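Local structure of CELL division inhibitor (Pyrococcus furiosus, 1G3Q) at residues L193-E205 against K217-L229. The protein binds ADP with magnesium and, as a MinD-type P-loop ATPase, probably hydrolyses ATP in the control of cell division. Numbering follows the deposited sequence.
Sequences LLAVIPEDPAIRE and KPESKGAKAFVKL. With ADP (adenosine-5'-diphosphate), chain C.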
# COMPACT_ATOMS: atom_id res chain seq x y z
N LEU A 193 1.93 -10.17 -13.73
CA LEU A 193 0.63 -9.95 -13.13
C LEU A 193 0.63 -10.82 -11.88
O LEU A 193 0.59 -12.05 -11.98
CB LEU A 193 -0.49 -10.39 -14.07
CG LEU A 193 -1.91 -10.40 -13.50
CD1 LEU A 193 -2.28 -9.02 -13.00
CD2 LEU A 193 -2.88 -10.86 -14.57
N LEU A 194 0.70 -10.20 -10.71
CA LEU A 194 0.74 -10.95 -9.46
C LEU A 194 -0.62 -11.33 -8.91
O LEU A 194 -0.74 -12.31 -8.16
CB LEU A 194 1.52 -10.16 -8.40
CG LEU A 194 2.94 -9.79 -8.81
CD1 LEU A 194 3.64 -9.11 -7.65
CD2 LEU A 194 3.71 -11.03 -9.24
N ALA A 195 -1.65 -10.58 -9.27
CA ALA A 195 -2.99 -10.88 -8.78
C ALA A 195 -4.06 -10.02 -9.40
O ALA A 195 -3.83 -8.86 -9.75
CB ALA A 195 -3.04 -10.73 -7.26
N VAL A 196 -5.24 -10.61 -9.55
CA VAL A 196 -6.39 -9.91 -10.08
C VAL A 196 -7.35 -9.80 -8.91
O VAL A 196 -7.80 -10.81 -8.37
CB VAL A 196 -7.08 -10.70 -11.22
CG1 VAL A 196 -8.30 -9.94 -11.71
CG2 VAL A 196 -6.11 -10.93 -12.37
N ILE A 197 -7.62 -8.57 -8.48
CA ILE A 197 -8.55 -8.34 -7.38
C ILE A 197 -9.85 -7.89 -8.05
O ILE A 197 -9.91 -6.82 -8.66
CB ILE A 197 -8.06 -7.22 -6.43
CG1 ILE A 197 -6.63 -7.52 -5.95
CG2 ILE A 197 -9.00 -7.12 -5.23
CD1 ILE A 197 -6.49 -8.81 -5.15
N PRO A 198 -10.90 -8.70 -7.94
CA PRO A 198 -12.17 -8.34 -8.56
C PRO A 198 -12.89 -7.18 -7.89
O PRO A 198 -12.64 -6.88 -6.72
CB PRO A 198 -12.97 -9.63 -8.47
CG PRO A 198 -12.52 -10.19 -7.15
CD PRO A 198 -11.02 -9.98 -7.21
N GLU A 199 -13.76 -6.52 -8.65
CA GLU A 199 -14.58 -5.44 -8.11
C GLU A 199 -15.47 -6.24 -7.17
O GLU A 199 -16.12 -7.20 -7.60
CB GLU A 199 -15.41 -4.80 -9.22
CG GLU A 199 -16.30 -3.63 -8.78
CD GLU A 199 -15.50 -2.48 -8.19
OE1 GLU A 199 -14.31 -2.35 -8.52
OE2 GLU A 199 -16.08 -1.70 -7.40
N ASP A 200 -15.48 -5.89 -5.89
CA ASP A 200 -16.27 -6.64 -4.93
C ASP A 200 -16.80 -5.76 -3.81
O ASP A 200 -16.03 -5.18 -3.05
CB ASP A 200 -15.40 -7.76 -4.34
CG ASP A 200 -16.17 -8.73 -3.47
OD1 ASP A 200 -17.33 -8.44 -3.11
OD2 ASP A 200 -15.60 -9.79 -3.14
N PRO A 201 -18.13 -5.65 -3.69
CA PRO A 201 -18.74 -4.83 -2.63
C PRO A 201 -18.17 -5.16 -1.25
O PRO A 201 -18.11 -4.30 -0.38
CB PRO A 201 -20.22 -5.17 -2.75
CG PRO A 201 -20.39 -5.36 -4.23
CD PRO A 201 -19.16 -6.20 -4.59
N ALA A 202 -17.75 -6.41 -1.06
CA ALA A 202 -17.18 -6.83 0.23
C ALA A 202 -15.95 -6.02 0.60
O ALA A 202 -15.69 -5.75 1.78
CB ALA A 202 -16.84 -8.31 0.19
N ILE A 203 -15.16 -5.64 -0.40
CA ILE A 203 -13.96 -4.86 -0.17
C ILE A 203 -14.33 -3.47 0.33
O ILE A 203 -13.75 -2.96 1.29
CB ILE A 203 -13.11 -4.77 -1.46
CG1 ILE A 203 -12.45 -6.13 -1.74
CG2 ILE A 203 -12.06 -3.69 -1.33
CD1 ILE A 203 -11.65 -6.21 -3.04
N ARG A 204 -15.32 -2.86 -0.32
CA ARG A 204 -15.80 -1.53 0.07
C ARG A 204 -16.38 -1.61 1.48
O ARG A 204 -16.19 -0.72 2.30
CB ARG A 204 -16.87 -1.04 -0.92
CG ARG A 204 -17.63 0.22 -0.49
CD ARG A 204 -16.71 1.43 -0.31
NE ARG A 204 -17.47 2.64 0.01
CZ ARG A 204 -16.93 3.77 0.46
NH1 ARG A 204 -17.71 4.81 0.73
NH2 ARG A 204 -15.62 3.86 0.65
N GLU A 205 -17.09 -2.70 1.76
CA GLU A 205 -17.68 -2.87 3.08
C GLU A 205 -16.58 -2.91 4.14
O GLU A 205 -16.72 -2.30 5.20
CB GLU A 205 -18.50 -4.16 3.14
CG GLU A 205 -19.41 -4.23 4.36
CD GLU A 205 -20.29 -5.47 4.40
OE1 GLU A 205 -20.51 -6.09 3.34
OE2 GLU A 205 -20.78 -5.80 5.50
N LYS A 217 -14.71 -10.41 5.76
CA LYS A 217 -15.55 -11.33 4.98
C LYS A 217 -14.60 -12.27 4.24
O LYS A 217 -14.39 -12.16 3.03
CB LYS A 217 -16.43 -10.53 4.01
CG LYS A 217 -17.31 -9.51 4.73
CD LYS A 217 -18.28 -8.78 3.80
CE LYS A 217 -19.31 -9.73 3.22
NZ LYS A 217 -20.40 -8.99 2.53
N PRO A 218 -14.02 -13.24 4.97
CA PRO A 218 -13.07 -14.24 4.49
C PRO A 218 -13.45 -15.16 3.33
O PRO A 218 -12.57 -15.75 2.71
CB PRO A 218 -12.74 -15.03 5.76
CG PRO A 218 -14.02 -14.99 6.50
CD PRO A 218 -14.44 -13.55 6.35
N GLU A 219 -14.74 -15.27 3.01
CA GLU A 219 -15.15 -16.13 1.90
C GLU A 219 -15.50 -15.35 0.64
O GLU A 219 -15.88 -15.93 -0.37
CB GLU A 219 -16.34 -17.01 2.30
CG GLU A 219 -16.01 -18.13 3.30
CD GLU A 219 -15.06 -19.18 2.73
OE1 GLU A 219 -15.06 -19.40 1.50
OE2 GLU A 219 -14.32 -19.80 3.53
N SER A 220 -15.37 -14.03 0.69
CA SER A 220 -15.66 -13.20 -0.48
C SER A 220 -14.57 -13.38 -1.52
O SER A 220 -13.45 -13.76 -1.19
CB SER A 220 -15.73 -11.72 -0.08
OG SER A 220 -14.49 -11.27 0.41
N LYS A 221 -14.89 -13.11 -2.78
CA LYS A 221 -13.92 -13.24 -3.87
C LYS A 221 -12.74 -12.31 -3.63
O LYS A 221 -11.59 -12.67 -3.89
CB LYS A 221 -14.57 -12.90 -5.21
CG LYS A 221 -15.68 -13.85 -5.66
CD LYS A 221 -16.05 -13.58 -7.11
CE LYS A 221 -17.12 -14.54 -7.61
NZ LYS A 221 -18.43 -14.30 -6.95
N GLY A 222 -13.02 -11.11 -3.12
CA GLY A 222 -11.96 -10.16 -2.85
C GLY A 222 -11.00 -10.66 -1.79
O GLY A 222 -9.78 -10.56 -1.95
N ALA A 223 -11.55 -11.21 -0.71
CA ALA A 223 -10.73 -11.74 0.38
C ALA A 223 -9.81 -12.84 -0.14
O ALA A 223 -8.61 -12.83 0.12
CB ALA A 223 -11.62 -12.28 1.50
N LYS A 224 -10.39 -13.79 -0.86
CA LYS A 224 -9.60 -14.90 -1.39
C LYS A 224 -8.49 -14.45 -2.34
O LYS A 224 -7.40 -15.01 -2.33
CB LYS A 224 -10.53 -15.91 -2.06
CG LYS A 224 -11.38 -16.68 -1.06
CD LYS A 224 -12.47 -17.51 -1.73
CE LYS A 224 -13.22 -18.34 -0.69
NZ LYS A 224 -14.43 -19.03 -1.24
N ALA A 225 -8.76 -13.44 -3.16
CA ALA A 225 -7.75 -12.94 -4.09
C ALA A 225 -6.58 -12.32 -3.32
O ALA A 225 -5.42 -12.50 -3.70
CB ALA A 225 -8.36 -11.91 -5.04
N PHE A 226 -6.88 -11.61 -2.24
CA PHE A 226 -5.82 -11.00 -1.45
C PHE A 226 -4.97 -12.05 -0.73
O PHE A 226 -3.76 -11.85 -0.53
CB PHE A 226 -6.39 -10.00 -0.44
CG PHE A 226 -6.60 -8.63 -1.01
CD1 PHE A 226 -7.86 -8.06 -1.07
CD2 PHE A 226 -5.52 -7.90 -1.51
CE1 PHE A 226 -8.06 -6.80 -1.62
CE2 PHE A 226 -5.69 -6.64 -2.06
CZ PHE A 226 -6.97 -6.08 -2.12
N VAL A 227 -5.59 -13.15 -0.32
CA VAL A 227 -4.85 -14.22 0.35
C VAL A 227 -3.85 -14.79 -0.65
O VAL A 227 -2.70 -15.06 -0.31
CB VAL A 227 -5.78 -15.35 0.85
CG1 VAL A 227 -4.96 -16.52 1.36
CG2 VAL A 227 -6.68 -14.82 1.97
N LYS A 228 -4.29 -14.97 -1.90
CA LYS A 228 -3.42 -15.49 -2.95
C LYS A 228 -2.30 -14.49 -3.25
O LYS A 228 -1.15 -14.89 -3.47
CB LYS A 228 -4.21 -15.77 -4.23
CG LYS A 228 -5.17 -16.94 -4.10
CD LYS A 228 -5.80 -17.30 -5.44
CE LYS A 228 -6.75 -18.49 -5.30
NZ LYS A 228 -7.30 -18.94 -6.62
N LEU A 229 -2.62 -13.20 -3.24
CA LEU A 229 -1.61 -12.18 -3.48
C LEU A 229 -0.53 -12.27 -2.41
O LEU A 229 0.67 -12.20 -2.72
CB LEU A 229 -2.23 -10.77 -3.45
CG LEU A 229 -1.18 -9.65 -3.58
CD1 LEU A 229 -0.52 -9.73 -4.95
CD2 LEU A 229 -1.83 -8.29 -3.38
PB ADP C . -6.42 4.79 -3.34
O1B ADP C . -6.73 6.20 -3.52
O2B ADP C . -5.72 4.28 -4.52
O3B ADP C . -5.59 4.39 -1.97
PA ADP C . -8.47 3.24 -2.15
O1A ADP C . -8.86 4.04 -1.05
O2A ADP C . -7.70 2.08 -1.78
O3A ADP C . -7.75 4.00 -3.25
O5' ADP C . -9.74 2.76 -2.79
C5' ADP C . -10.79 3.67 -3.31
C4' ADP C . -12.15 3.18 -2.98
O4' ADP C . -12.53 2.04 -3.82
C3' ADP C . -12.33 2.69 -1.58
O3' ADP C . -13.54 3.20 -1.03
C2' ADP C . -12.41 1.19 -1.66
O2' ADP C . -13.23 0.56 -0.68
C1' ADP C . -12.91 0.90 -3.00
N9 ADP C . -12.25 -0.27 -3.66
C8 ADP C . -10.91 -0.57 -3.95
N7 ADP C . -10.70 -1.70 -4.54
C5 ADP C . -11.97 -2.23 -4.68
C6 ADP C . -12.45 -3.44 -5.24
N6 ADP C . -11.59 -4.32 -5.76
N1 ADP C . -13.82 -3.68 -5.22
C2 ADP C . -14.69 -2.77 -4.67
N3 ADP C . -14.31 -1.59 -4.12
C4 ADP C . -12.94 -1.37 -4.15
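Asp200 joins two helix starts with one carboxylate. Its OD2 accepts from Gly222 N at 2.9 Å through the anti lone pair, with an N-H...O angle of 154°. OD1 takes Ala202 N at 2.9 Å from above the carboxylate plane, the N-cap bond of helix 201-209. CG anti to the backbone N (chi1 -172°) places the carboxylate beside the first turn of helix 221-235. The close approach there fits a glycine: a CB modelled on Gly222 would fall too near Ile203 CG1. Further along, Ile197 CD1 sits over the centre of the Phe226 ring, 3.9 Å from the centroid and 13° off its normal, a CH-pi contact. The same methyl meets Ala225 CB at 3.6 Å. With Ala195 CB on Leu229 CD1 and Pro198 CG on Lys221 CB, these contacts show helix 221-235 packing nearly antiparallel along one side of strand 193-198, an outermost strand of the sheet. At the other end Lys217 NZ reaches Glu205 OE1 at 3.0 Å, a salt bridge on the syn side but tilted out of the carboxylate plane.

In the second shell, Ser220 OG caps its own helix through Ala223 N, and Phe226 also packs on Thr18 and Val19 of helix 16-29. An asparagine at Asp200 would probably weaken the grip on one of the two helix starts, because its amide NH2 cannot accept the bond that the replaced oxygen takes. Just beside it, backbone atoms bond the adenine: ADP N6 donates to Pro198 O, and Asp200 N donates to ADP N1 at 2.8 Å, while Ile203 packs on the base. A negative carboxylate facing two helix N-termini is likely to be stabilised by their dipoles, which is consistent with holding the 198-200 backbone where it bonds the adenine.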